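Tail fiber protein (Acinetobacter phage AM24, PDB 5W5P) probably recognises, and may depolymerise, the capsular polysaccharide of Acinetobacter baumannii as a trimeric phage tailspike. Local coordinates at residues A[408-422]-A[428-442]. Numbering follows the deposited sequence.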
loop_
_atom_site.group_PDB
_atom_site.type_symbol
_atom_site.label_atom_id
_atom_site.label_comp_id
_atom_site.label_asym_id
_atom_site.label_seq_id
_atom_site.Cartn_x
_atom_site.Cartn_y
_atom_site.Cartn_z
ATOM N N PHE A 408 -2.880 15.401 -0.305
ATOM C CA PHE A 408 -2.771 14.850 1.040
ATOM C C PHE A 408 -4.135 14.333 1.475
ATOM O O PHE A 408 -5.119 15.079 1.447
ATOM C CB PHE A 408 -2.264 15.903 2.037
ATOM C CG PHE A 408 -0.823 16.300 1.833
ATOM C CD1 PHE A 408 -0.468 17.197 0.834
ATOM C CD2 PHE A 408 0.170 15.787 2.653
ATOM C CE1 PHE A 408 0.850 17.566 0.650
ATOM C CE2 PHE A 408 1.493 16.147 2.474
ATOM C CZ PHE A 408 1.837 17.039 1.470
ATOM N N VAL A 409 -4.192 13.066 1.882
ATOM C CA VAL A 409 -5.437 12.423 2.283
ATOM C C VAL A 409 -5.210 11.710 3.612
ATOM O O VAL A 409 -4.335 10.842 3.716
ATOM C CB VAL A 409 -5.939 11.428 1.222
ATOM C CG1 VAL A 409 -7.120 10.611 1.761
ATOM C CG2 VAL A 409 -6.307 12.153 -0.077
ATOM N N GLY A 410 -5.993 12.076 4.625
ATOM C CA GLY A 410 -6.054 11.308 5.855
ATOM C C GLY A 410 -4.798 11.290 6.698
ATOM O O GLY A 410 -4.610 10.356 7.485
ATOM N N ASN A 411 -3.932 12.294 6.563
ATOM C CA ASN A 411 -2.716 12.388 7.358
ATOM C C ASN A 411 -2.992 13.084 8.689
ATOM O O ASN A 411 -4.028 13.721 8.881
ATOM C CB ASN A 411 -1.623 13.144 6.599
ATOM C CG ASN A 411 -1.341 12.543 5.234
ATOM O OD1 ASN A 411 -0.588 11.571 5.113
ATOM N ND2 ASN A 411 -1.951 13.118 4.192
ATOM N N TRP A 412 -2.036 12.964 9.608
ATOM C CA TRP A 412 -2.132 13.544 10.943
ATOM C C TRP A 412 -0.824 14.245 11.270
ATOM O O TRP A 412 0.245 13.626 11.210
ATOM C CB TRP A 412 -2.418 12.473 12.007
ATOM C CG TRP A 412 -2.747 13.020 13.371
ATOM C CD1 TRP A 412 -3.986 13.111 13.935
ATOM C CD2 TRP A 412 -1.825 13.539 14.346
ATOM N NE1 TRP A 412 -3.896 13.658 15.192
ATOM C CE2 TRP A 412 -2.583 13.929 15.468
ATOM C CE3 TRP A 412 -0.437 13.717 14.375
ATOM C CZ2 TRP A 412 -2.000 14.485 16.607
ATOM C CZ3 TRP A 412 0.141 14.275 15.503
ATOM C CH2 TRP A 412 -0.640 14.652 16.604
ATOM N N THR A 413 -0.910 15.520 11.641
ATOM C CA THR A 413 0.260 16.274 12.060
ATOM C C THR A 413 -0.085 17.097 13.293
ATOM O O THR A 413 -1.253 17.349 13.593
ATOM C CB THR A 413 0.785 17.194 10.943
ATOM O OG1 THR A 413 2.090 17.676 11.286
ATOM C CG2 THR A 413 -0.152 18.385 10.732
ATOM N N ASN A 414 0.959 17.490 14.025
ATOM C CA ASN A 414 0.841 18.485 15.081
ATOM C C ASN A 414 1.930 19.539 14.941
ATOM O O ASN A 414 2.235 20.248 15.905
ATOM C CB ASN A 414 0.876 17.840 16.470
ATOM C CG ASN A 414 2.198 17.147 16.772
ATOM O OD1 ASN A 414 3.047 16.973 15.898
ATOM N ND2 ASN A 414 2.365 16.734 18.022
ATOM N N ALA A 415 2.525 19.640 13.759
ATOM C CA ALA A 415 3.543 20.630 13.475
ATOM C C ALA A 415 2.878 21.932 13.038
ATOM O O ALA A 415 1.656 22.020 12.898
ATOM C CB ALA A 415 4.503 20.106 12.409
ATOM N N TYR A 416 3.691 22.966 12.823
ATOM C CA TYR A 416 3.135 24.230 12.361
ATOM C C TYR A 416 2.415 24.056 11.029
ATOM O O TYR A 416 1.302 24.564 10.844
ATOM C CB TYR A 416 4.229 25.286 12.249
ATOM C CG TYR A 416 3.661 26.670 12.087
ATOM C CD1 TYR A 416 3.120 27.346 13.172
ATOM C CD2 TYR A 416 3.639 27.293 10.849
ATOM C CE1 TYR A 416 2.581 28.612 13.031
ATOM C CE2 TYR A 416 3.098 28.560 10.698
ATOM C CZ TYR A 416 2.573 29.211 11.793
ATOM O OH TYR A 416 2.040 30.469 11.656
ATOM N N ARG A 417 3.020 23.320 10.101
ATOM C CA ARG A 417 2.415 23.089 8.800
ATOM C C ARG A 417 2.715 21.672 8.339
ATOM O O ARG A 417 3.745 21.086 8.687
ATOM C CB ARG A 417 2.921 24.091 7.761
ATOM C CG ARG A 417 2.119 25.383 7.706
ATOM C CD ARG A 417 2.481 26.194 6.474
ATOM N NE ARG A 417 1.707 27.424 6.388
ATOM C CZ ARG A 417 2.123 28.605 6.834
ATOM N NH1 ARG A 417 3.319 28.722 7.400
ATOM N NH2 ARG A 417 1.343 29.666 6.711
HETATM N N MSE A 418 1.804 21.133 7.538
HETATM C CA MSE A 418 2.016 19.831 6.934
HETATM C C MSE A 418 2.699 19.964 5.571
HETATM O O MSE A 418 3.430 19.064 5.149
HETATM C CB MSE A 418 0.696 19.081 6.796
HETATM C CG MSE A 418 0.879 17.598 6.525
HETATM SE SE MSE A 418 -0.796 16.712 6.097
HETATM C CE MSE A 418 -1.651 16.829 7.850
ATOM N N TRP A 419 2.465 21.091 4.895
ATOM C CA TRP A 419 3.070 21.340 3.593
ATOM C C TRP A 419 3.285 22.838 3.417
ATOM O O TRP A 419 2.736 23.659 4.156
ATOM C CB TRP A 419 2.211 20.766 2.457
ATOM C CG TRP A 419 0.829 21.346 2.368
ATOM C CD1 TRP A 419 0.478 22.545 1.818
ATOM C CD2 TRP A 419 -0.389 20.750 2.835
ATOM N NE1 TRP A 419 -0.877 22.731 1.914
ATOM C CE2 TRP A 419 -1.433 21.644 2.536
ATOM C CE3 TRP A 419 -0.695 19.548 3.478
ATOM C CZ2 TRP A 419 -2.762 21.376 2.859
ATOM C CZ3 TRP A 419 -2.012 19.286 3.800
ATOM C CH2 TRP A 419 -3.028 20.193 3.487
ATOM N N SER A 420 4.110 23.183 2.428
ATOM C CA SER A 420 4.354 24.586 2.112
ATOM C C SER A 420 3.048 25.277 1.748
ATOM O O SER A 420 2.281 24.781 0.916
ATOM C CB SER A 420 5.352 24.707 0.959
ATOM O OG SER A 420 6.610 24.156 1.294
ATOM N N GLU A 421 2.800 26.428 2.371
ATOM C CA GLU A 421 1.531 27.123 2.192
ATOM C C GLU A 421 1.288 27.442 0.721
ATOM O O GLU A 421 2.202 27.838 -0.008
ATOM C CB GLU A 421 1.505 28.409 3.024
ATOM C CG GLU A 421 2.600 29.410 2.672
ATOM C CD GLU A 421 3.724 29.451 3.699
ATOM O OE1 GLU A 421 3.848 30.479 4.401
ATOM O OE2 GLU A 421 4.482 28.458 3.801
ATOM N N GLY A 422 0.043 27.238 0.284
ATOM C CA GLY A 422 -0.390 27.587 -1.051
ATOM C C GLY A 422 0.075 26.673 -2.163
ATOM O O GLY A 422 -0.246 26.939 -3.326
ATOM N N PHE A 428 -7.978 16.404 1.793
ATOM C CA PHE A 428 -9.121 16.172 2.666
ATOM C C PHE A 428 -8.763 15.095 3.681
ATOM O O PHE A 428 -7.827 14.314 3.486
ATOM C CB PHE A 428 -10.372 15.773 1.873
ATOM C CG PHE A 428 -10.192 14.544 1.024
ATOM C CD1 PHE A 428 -10.392 13.277 1.556
ATOM C CD2 PHE A 428 -9.823 14.655 -0.307
ATOM C CE1 PHE A 428 -10.223 12.141 0.773
ATOM C CE2 PHE A 428 -9.655 13.529 -1.091
ATOM C CZ PHE A 428 -9.853 12.269 -0.550
ATOM N N GLY A 429 -9.521 15.074 4.777
ATOM C CA GLY A 429 -9.331 14.077 5.811
ATOM C C GLY A 429 -8.102 14.252 6.674
ATOM O O GLY A 429 -7.813 13.375 7.495
ATOM N N ASN A 430 -7.373 15.352 6.525
ATOM C CA ASN A 430 -6.145 15.559 7.278
ATOM C C ASN A 430 -6.438 16.170 8.642
ATOM O O ASN A 430 -7.421 16.900 8.824
ATOM C CB ASN A 430 -5.186 16.466 6.502
ATOM C CG ASN A 430 -4.771 15.868 5.170
ATOM O OD1 ASN A 430 -4.021 14.885 5.117
ATOM N ND2 ASN A 430 -5.262 16.456 4.084
ATOM N N ALA A 431 -5.559 15.883 9.600
ATOM C CA ALA A 431 -5.683 16.386 10.960
ATOM C C ALA A 431 -4.537 17.341 11.263
ATOM O O ALA A 431 -3.372 17.009 11.030
ATOM C CB ALA A 431 -5.694 15.242 11.967
ATOM N N PHE A 432 -4.869 18.517 11.785
ATOM C CA PHE A 432 -3.892 19.560 12.104
ATOM C C PHE A 432 -3.973 19.866 13.596
ATOM O O PHE A 432 -4.422 20.938 14.002
ATOM C CB PHE A 432 -4.139 20.812 11.263
ATOM C CG PHE A 432 -4.293 20.529 9.802
ATOM C CD1 PHE A 432 -3.182 20.462 8.980
ATOM C CD2 PHE A 432 -5.549 20.318 9.250
ATOM C CE1 PHE A 432 -3.320 20.193 7.634
ATOM C CE2 PHE A 432 -5.693 20.050 7.904
ATOM C CZ PHE A 432 -4.580 19.988 7.093
ATOM N N SER A 433 -3.529 18.917 14.409
ATOM C CA SER A 433 -3.605 19.078 15.853
ATOM C C SER A 433 -2.724 20.242 16.297
ATOM O O SER A 433 -1.572 20.366 15.872
ATOM C CB SER A 433 -3.189 17.772 16.533
ATOM O OG SER A 433 -2.791 17.974 17.873
ATOM N N GLY A 434 -3.282 21.123 17.130
ATOM C CA GLY A 434 -2.573 22.302 17.585
ATOM C C GLY A 434 -2.432 23.411 16.563
ATOM O O GLY A 434 -2.006 24.515 16.927
ATOM N N GLY A 435 -2.758 23.157 15.299
ATOM C CA GLY A 435 -2.731 24.180 14.277
ATOM C C GLY A 435 -4.092 24.346 13.631
ATOM O O GLY A 435 -5.122 24.193 14.296
ATOM N N ASN A 436 -4.114 24.654 12.338
ATOM C CA ASN A 436 -5.370 24.787 11.617
ATOM C C ASN A 436 -5.112 24.542 10.141
ATOM O O ASN A 436 -3.993 24.715 9.651
ATOM C CB ASN A 436 -5.995 26.165 11.830
ATOM C CG ASN A 436 -5.071 27.285 11.411
ATOM O OD1 ASN A 436 -5.091 27.729 10.261
ATOM N ND2 ASN A 436 -4.244 27.745 12.344
ATOM N N ALA A 437 -6.173 24.135 9.436
ATOM C CA ALA A 437 -6.059 23.908 8.000
ATOM C C ALA A 437 -5.910 25.213 7.231
ATOM O O ALA A 437 -5.224 25.249 6.201
ATOM C CB ALA A 437 -7.273 23.134 7.494
ATOM N N ARG A 438 -6.535 26.290 7.713
ATOM C CA ARG A 438 -6.567 27.537 6.955
ATOM C C ARG A 438 -5.168 28.087 6.704
ATOM O O ARG A 438 -4.912 28.679 5.651
ATOM C CB ARG A 438 -7.426 28.566 7.692
ATOM C CG ARG A 438 -7.748 29.800 6.871
ATOM C CD ARG A 438 -8.590 30.792 7.654
ATOM N NE ARG A 438 -9.929 30.288 7.947
ATOM C CZ ARG A 438 -10.923 30.278 7.065
ATOM N NH1 ARG A 438 -10.718 30.735 5.836
ATOM N NH2 ARG A 438 -12.115 29.806 7.408
ATOM N N ARG A 439 -4.252 27.883 7.653
ATOM C CA ARG A 439 -2.879 28.368 7.546
ATOM C C ARG A 439 -2.146 27.806 6.330
ATOM O O ARG A 439 -1.174 28.412 5.862
ATOM C CB ARG A 439 -2.153 28.020 8.853
ATOM C CG ARG A 439 -0.651 27.831 8.779
ATOM C CD ARG A 439 -0.129 27.239 10.075
ATOM N NE ARG A 439 -0.724 27.872 11.250
ATOM C CZ ARG A 439 -0.661 27.376 12.482
ATOM N NH1 ARG A 439 -0.023 26.236 12.716
ATOM N NH2 ARG A 439 -1.231 28.021 13.486
ATOM N N HIS A 440 -2.598 26.674 5.794
ATOM C CA HIS A 440 -1.958 26.082 4.627
ATOM C C HIS A 440 -2.337 26.769 3.322
ATOM O O HIS A 440 -1.732 26.461 2.287
ATOM C CB HIS A 440 -2.297 24.591 4.548
ATOM C CG HIS A 440 -1.800 23.803 5.721
ATOM N ND1 HIS A 440 -2.327 23.941 6.987
ATOM C CD2 HIS A 440 -0.805 22.891 5.823
ATOM C CE1 HIS A 440 -1.682 23.141 7.818
ATOM N NE2 HIS A 440 -0.756 22.490 7.136
ATOM N N GLN A 441 -3.305 27.690 3.353
ATOM C CA GLN A 441 -3.800 28.387 2.160
ATOM C C GLN A 441 -4.253 27.403 1.085
ATOM O O GLN A 441 -3.981 27.583 -0.103
ATOM C CB GLN A 441 -2.753 29.352 1.595
ATOM C CG GLN A 441 -1.984 30.142 2.631
ATOM C CD GLN A 441 -2.878 31.011 3.476
ATOM O OE1 GLN A 441 -3.856 31.574 2.985
ATOM N NE2 GLN A 441 -2.548 31.131 4.759
ATOM N N ALA A 442 -4.940 26.347 1.501
ATOM C CA ALA A 442 -5.349 25.335 0.544
ATOM C C ALA A 442 -6.870 25.290 0.422
ATOM O O ALA A 442 -7.585 25.608 1.377
ATOM C CB ALA A 442 -4.828 23.950 0.947
HETATM O O HOH W 1 -0.420 17.057 19.837
HETATM O O HOH W 2 -1.245 23.357 11.496
HETATM O O HOH W 3 -1.979 24.677 -0.273
#
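Tyr416 and Arg439 meet because both side chains leave the backbone with CG anti to N (chi1 -167° and 153°), and the arginine then bends at its third torsion, which lays its guanidinium flat on the phenol ring in a cation-pi stack with Arg439 CZ 3.9 Å from the Tyr416 ring centroid. Arginine suits this place because its flat cation can also bond in its own plane: NH1 donates to Tyr416 O at 2.8 Å, on a lone pair. Arg417 returns the grip, its extended chain bringing NE and NH2 side-on to Arg439 O, while Glu421 offers its charge over one guanidinium face. The His440 ring lies between Arg417 CG over one face and Phe432 CE1 over the opposite face; its NE2 receives the backbone N-H of Met418 at 2.9 Å, almost straight at 174°, ND1 donates to Ala437 O, and the ring's edge meets the face of Trp419.

The two segments belong to successive coils of a right-handed parallel beta-helix, as in other tailspikes, their strands pairing in parallel. Where each coil bends, Gly410 and Gly429 take a positive phi, easy for a residue without a side chain, and Asn411 and Asn430 lie side by side in register, their amides nearly coplanar and joined edge to edge, the hydrogen-bonded asparagine row of beta-helices. Asparagine fits because its amide both donates and accepts: Asn430 OD1 takes N and ND2 of Asn411, the latter at 2.9 Å, and Asn430 ND2 donates to Phe408 O at 3.0 Å from above the carbonyl plane, sharing that oxygen with Phe428 N; Asn372 extends the row on the preceding coil. On the strand face away from Phe432, Val409 CG2 makes a CH-pi contact over one face of the Phe428 ring, and Trp412 stacks on Tyr329 of the second subunit.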